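Dihydroxyacetone kinase (Citrobacter freundii, PDB 1UN8) phosphorylates dihydroxyacetone with ATP, giving dihydroxyacetone phosphate and ADP in the oxidative route of glycerol fermentation. Local coordinates at residues 413-425 with 436-448. Residues are numbered along the deposited sequence; the frame is centred on the assembly and turned at random.
Sequences LATLFALIGERLT and MSIFFTAAGQKLE. With MYY ((2R)-3-(phosphonooxy)-2-(tetradecanoyloxy)propyl palmitate), chain C.
Ser437 OG is inserted between Gly421 O and Thr425 N of the neighbouring helix, donating to Gly421 O at 2.8 Å and accepting from Thr425 N at 3.1 Å. It thus takes the place of the direct i to i+4 backbone bond, and the last turn of segment 413-425 is opened around it. The first bond arrives somewhat tilted from the carbonyl plane; the second is clearly bent, with 138° at the hydrogen. The hydroxyl gets there by standing anti to its own carbonyl carbon, beside the backbone N. Glycines allow the close approach: Gly421 lies against Ser437, and Gly444 lies against Ala414 with 4.4 Å between their CA atoms. The helix axes come within 7.3 Å and run antiparallel at 161°. Gly444 CA also receives Phe417 CB, and the rest of that side chain enters a hole formed by Phe440, Ala443, Gly444 and Leu447. Phe440 is the reciprocal knob, set among Phe417, Ile420, Gly421 and Leu424. The rings form a T-shaped pair, the edge of Phe440 directed at the face of Phe417, with planes at 79°. Ile420 CG2 makes a CH-pi contact over one face of Phe440, 3.9 Å from the centroid, while Phe439 lies over the opposite face. Leu447 CD1 fits between Leu413 CB and Phe417 CD1; at the other end Leu424 CD1 packs on Met436 CB. Leu413, Phe417, Ile420, Met436 and Phe440 all extend to the acyl chains of the bound phospholipid, with Ile420 CD1 3.4 Å from MYY C32. Met436 also touches Met477 of the ATP site, and Leu120 of the second subunit packs on Ser437 and Thr425. This is a knobs-into-holes pairing of consecutive antiparallel helices, forming part of the wall of the lipid-filled pocket in the eight-helix barrel of the DhaL domain.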
# COMPACT_ATOMS: atom_id res chain seq x y z
N LEU A 413 -31.18 -46.17 -1.94
CA LEU A 413 -30.45 -45.33 -2.88
C LEU A 413 -30.03 -43.98 -2.32
O LEU A 413 -28.87 -43.59 -2.45
CB LEU A 413 -31.26 -45.11 -4.16
CG LEU A 413 -31.19 -46.24 -5.20
CD1 LEU A 413 -31.89 -45.79 -6.47
CD2 LEU A 413 -29.72 -46.57 -5.52
N ALA A 414 -30.97 -43.28 -1.69
CA ALA A 414 -30.69 -41.97 -1.11
C ALA A 414 -29.42 -42.01 -0.27
O ALA A 414 -28.48 -41.26 -0.51
CB ALA A 414 -31.86 -41.51 -0.26
N THR A 415 -29.39 -42.90 0.71
CA THR A 415 -28.23 -43.03 1.58
C THR A 415 -27.04 -43.57 0.80
O THR A 415 -25.89 -43.19 1.06
CB THR A 415 -28.55 -43.96 2.76
OG1 THR A 415 -29.73 -43.47 3.42
CG2 THR A 415 -27.40 -43.99 3.75
N LEU A 416 -27.30 -44.45 -0.17
CA LEU A 416 -26.22 -45.00 -0.98
C LEU A 416 -25.53 -43.89 -1.75
O LEU A 416 -24.31 -43.80 -1.73
CB LEU A 416 -26.75 -46.03 -1.99
CG LEU A 416 -25.64 -46.55 -2.91
CD1 LEU A 416 -24.61 -47.33 -2.09
CD2 LEU A 416 -26.25 -47.42 -4.00
N PHE A 417 -26.32 -43.06 -2.43
CA PHE A 417 -25.74 -41.96 -3.19
C PHE A 417 -24.98 -41.04 -2.25
O PHE A 417 -23.83 -40.68 -2.51
CB PHE A 417 -26.84 -41.18 -3.93
CG PHE A 417 -27.31 -41.83 -5.21
CD1 PHE A 417 -28.15 -41.14 -6.09
CD2 PHE A 417 -26.92 -43.12 -5.55
CE1 PHE A 417 -28.59 -41.74 -7.27
CE2 PHE A 417 -27.35 -43.72 -6.73
CZ PHE A 417 -28.18 -43.02 -7.59
N ALA A 418 -25.62 -40.68 -1.15
CA ALA A 418 -25.00 -39.81 -0.16
C ALA A 418 -23.67 -40.40 0.30
O ALA A 418 -22.72 -39.66 0.55
CB ALA A 418 -25.94 -39.63 1.04
N LEU A 419 -23.60 -41.72 0.40
CA LEU A 419 -22.36 -42.36 0.84
C LEU A 419 -21.28 -42.28 -0.23
O LEU A 419 -20.11 -42.03 0.08
CB LEU A 419 -22.62 -43.82 1.19
CG LEU A 419 -21.34 -44.55 1.59
CD1 LEU A 419 -20.72 -43.87 2.80
CD2 LEU A 419 -21.65 -46.01 1.89
N ILE A 420 -21.66 -42.50 -1.48
CA ILE A 420 -20.72 -42.42 -2.60
C ILE A 420 -20.24 -40.97 -2.68
O ILE A 420 -19.04 -40.71 -2.80
CB ILE A 420 -21.40 -42.82 -3.94
CG1 ILE A 420 -21.77 -44.30 -3.91
CG2 ILE A 420 -20.47 -42.53 -5.12
CD1 ILE A 420 -22.64 -44.73 -5.07
N GLY A 421 -21.20 -40.04 -2.61
CA GLY A 421 -20.87 -38.63 -2.68
C GLY A 421 -19.83 -38.25 -1.65
O GLY A 421 -18.96 -37.41 -1.90
N GLU A 422 -19.91 -38.87 -0.49
CA GLU A 422 -18.98 -38.59 0.58
C GLU A 422 -17.62 -39.22 0.34
O GLU A 422 -16.59 -38.62 0.63
CB GLU A 422 -19.54 -39.09 1.90
CG GLU A 422 -18.71 -38.71 3.12
CD GLU A 422 -19.08 -39.52 4.35
OE1 GLU A 422 -18.71 -40.72 4.43
OE2 GLU A 422 -19.75 -38.96 5.25
N ARG A 423 -17.61 -40.43 -0.20
CA ARG A 423 -16.36 -41.15 -0.41
C ARG A 423 -15.52 -40.82 -1.65
O ARG A 423 -14.30 -40.96 -1.62
CB ARG A 423 -16.65 -42.65 -0.38
CG ARG A 423 -17.23 -43.16 0.93
CD ARG A 423 -16.23 -44.03 1.68
NE ARG A 423 -15.18 -43.23 2.31
CZ ARG A 423 -13.91 -43.62 2.42
NH1 ARG A 423 -13.52 -44.80 1.94
NH2 ARG A 423 -13.03 -42.83 3.02
N LEU A 424 -16.14 -40.38 -2.74
CA LEU A 424 -15.39 -40.11 -3.96
C LEU A 424 -14.23 -39.11 -3.84
O LEU A 424 -13.11 -39.44 -4.20
CB LEU A 424 -16.34 -39.69 -5.08
CG LEU A 424 -17.31 -40.79 -5.55
CD1 LEU A 424 -18.08 -40.32 -6.79
CD2 LEU A 424 -16.54 -42.06 -5.86
N THR A 425 -14.49 -37.91 -3.34
CA THR A 425 -13.43 -36.90 -3.21
C THR A 425 -12.25 -37.38 -2.36
O THR A 425 -11.12 -36.91 -2.53
CB THR A 425 -13.93 -35.60 -2.58
OG1 THR A 425 -14.71 -35.90 -1.42
CG2 THR A 425 -14.74 -34.80 -3.57
N MET A 436 -17.79 -35.23 -9.12
CA MET A 436 -18.55 -36.46 -8.91
C MET A 436 -19.22 -36.47 -7.52
O MET A 436 -20.35 -36.94 -7.38
CB MET A 436 -17.66 -37.70 -9.07
CG MET A 436 -17.27 -38.02 -10.52
SD MET A 436 -18.66 -37.89 -11.68
CE MET A 436 -19.51 -39.41 -11.37
N SER A 437 -18.52 -35.95 -6.51
CA SER A 437 -19.10 -35.91 -5.18
C SER A 437 -20.29 -34.97 -5.18
O SER A 437 -21.31 -35.24 -4.55
CB SER A 437 -18.07 -35.44 -4.15
OG SER A 437 -17.19 -36.51 -3.81
N ILE A 438 -20.16 -33.86 -5.89
CA ILE A 438 -21.26 -32.92 -6.00
C ILE A 438 -22.46 -33.64 -6.63
O ILE A 438 -23.58 -33.58 -6.13
CB ILE A 438 -20.86 -31.74 -6.89
CG1 ILE A 438 -19.87 -30.86 -6.14
CG2 ILE A 438 -22.11 -30.97 -7.33
CD1 ILE A 438 -19.30 -29.74 -6.96
N PHE A 439 -22.20 -34.31 -7.74
CA PHE A 439 -23.22 -35.04 -8.47
C PHE A 439 -24.03 -35.96 -7.55
O PHE A 439 -25.23 -35.79 -7.38
CB PHE A 439 -22.56 -35.87 -9.57
CG PHE A 439 -23.53 -36.63 -10.44
CD1 PHE A 439 -24.26 -35.98 -11.44
CD2 PHE A 439 -23.69 -38.00 -10.28
CE1 PHE A 439 -25.13 -36.68 -12.26
CE2 PHE A 439 -24.56 -38.71 -11.10
CZ PHE A 439 -25.29 -38.05 -12.09
N PHE A 440 -23.35 -36.93 -6.95
CA PHE A 440 -24.03 -37.88 -6.08
C PHE A 440 -24.64 -37.28 -4.81
O PHE A 440 -25.72 -37.71 -4.38
CB PHE A 440 -23.08 -39.02 -5.72
CG PHE A 440 -22.85 -39.99 -6.85
CD1 PHE A 440 -21.68 -39.94 -7.61
CD2 PHE A 440 -23.81 -40.96 -7.15
CE1 PHE A 440 -21.46 -40.85 -8.66
CE2 PHE A 440 -23.60 -41.88 -8.20
CZ PHE A 440 -22.42 -41.82 -8.95
N THR A 441 -23.97 -36.29 -4.22
CA THR A 441 -24.49 -35.66 -3.01
C THR A 441 -25.84 -35.02 -3.30
O THR A 441 -26.81 -35.25 -2.58
CB THR A 441 -23.52 -34.59 -2.48
OG1 THR A 441 -22.27 -35.21 -2.17
CG2 THR A 441 -24.07 -33.94 -1.22
N ALA A 442 -25.89 -34.22 -4.36
CA ALA A 442 -27.12 -33.56 -4.76
C ALA A 442 -28.15 -34.59 -5.22
O ALA A 442 -29.35 -34.40 -5.01
CB ALA A 442 -26.83 -32.57 -5.88
N ALA A 443 -27.69 -35.66 -5.86
CA ALA A 443 -28.60 -36.70 -6.33
C ALA A 443 -29.20 -37.41 -5.14
O ALA A 443 -30.41 -37.62 -5.08
CB ALA A 443 -27.86 -37.70 -7.20
N GLY A 444 -28.34 -37.78 -4.20
CA GLY A 444 -28.79 -38.48 -3.01
C GLY A 444 -29.83 -37.67 -2.27
O GLY A 444 -30.75 -38.24 -1.68
N GLN A 445 -29.70 -36.35 -2.31
CA GLN A 445 -30.64 -35.48 -1.63
C GLN A 445 -31.95 -35.32 -2.38
O GLN A 445 -33.00 -35.13 -1.78
CB GLN A 445 -30.01 -34.11 -1.40
CG GLN A 445 -29.26 -34.03 -0.09
CD GLN A 445 -30.18 -34.26 1.09
OE1 GLN A 445 -31.05 -33.43 1.36
NE2 GLN A 445 -30.01 -35.39 1.78
N LYS A 446 -31.90 -35.40 -3.71
CA LYS A 446 -33.11 -35.28 -4.49
C LYS A 446 -33.95 -36.52 -4.21
O LYS A 446 -35.17 -36.46 -4.12
CB LYS A 446 -32.78 -35.17 -5.97
CG LYS A 446 -33.96 -34.78 -6.84
CD LYS A 446 -34.55 -33.44 -6.41
CE LYS A 446 -35.68 -33.03 -7.34
NZ LYS A 446 -36.35 -31.77 -6.90
N LEU A 447 -33.27 -37.66 -4.06
CA LEU A 447 -33.93 -38.92 -3.76
C LEU A 447 -34.55 -38.82 -2.36
O LEU A 447 -35.66 -39.31 -2.13
CB LEU A 447 -32.94 -40.08 -3.77
CG LEU A 447 -32.42 -40.60 -5.11
CD1 LEU A 447 -31.42 -41.73 -4.86
CD2 LEU A 447 -33.58 -41.11 -5.94
N GLU A 448 -33.83 -38.20 -1.43
CA GLU A 448 -34.32 -38.07 -0.06
C GLU A 448 -35.65 -37.31 -0.06
O GLU A 448 -36.49 -37.51 0.81
CB GLU A 448 -33.31 -37.32 0.81
CG GLU A 448 -33.43 -37.68 2.27
CD GLU A 448 -33.12 -39.14 2.52
OE1 GLU A 448 -31.95 -39.54 2.31
OE2 GLU A 448 -34.04 -39.89 2.92
C38 MYY C . -16.25 -42.05 -10.83
C37 MYY C . -16.68 -43.31 -10.07
C36 MYY C . -18.20 -43.34 -9.86
C35 MYY C . -18.64 -44.61 -9.13
C34 MYY C . -20.17 -44.69 -9.04
C33 MYY C . -20.66 -45.95 -8.33
C32 MYY C . -22.19 -45.98 -8.23
C31 MYY C . -22.85 -46.15 -9.59
C30 MYY C . -24.34 -45.77 -9.62
C29 MYY C . -25.29 -46.78 -8.96
C28 MYY C . -26.73 -46.48 -9.39
C27 MYY C . -27.77 -47.46 -8.83
C26 MYY C . -29.12 -47.35 -9.54
C25 MYY C . -30.14 -48.32 -8.94
C24 MYY C . -31.11 -48.91 -9.97
C23 MYY C . -32.48 -48.21 -10.08
O10 MYY C . -32.62 -47.03 -9.76
O8 MYY C . -33.54 -48.94 -10.52
C6 MYY C . -34.74 -48.16 -10.66
C5 MYY C . -34.89 -47.67 -12.10
C4 MYY C . -36.20 -48.18 -12.72
O6 MYY C . -36.45 -49.57 -12.47
P MYY C . -35.72 -50.77 -13.28
O4 MYY C . -34.14 -50.48 -13.21
O3 MYY C . -35.99 -52.08 -12.38
O5 MYY C . -36.21 -50.96 -14.67
O7 MYY C . -33.70 -47.99 -12.85
C7 MYY C . -33.54 -47.17 -13.92
O9 MYY C . -34.37 -46.30 -14.19
C8 MYY C . -32.31 -47.37 -14.81
C9 MYY C . -31.44 -46.11 -14.83
C10 MYY C . -29.99 -46.40 -14.44
C11 MYY C . -29.12 -45.15 -14.47
C12 MYY C . -27.70 -45.47 -14.00
C13 MYY C . -26.82 -44.22 -13.94
C14 MYY C . -25.54 -44.56 -13.17
C15 MYY C . -24.66 -43.34 -12.90
C16 MYY C . -23.72 -43.02 -14.07
C17 MYY C . -22.58 -42.14 -13.58
C18 MYY C . -21.39 -42.20 -14.53
C19 MYY C . -20.14 -41.56 -13.91
C20 MYY C . -18.91 -41.79 -14.79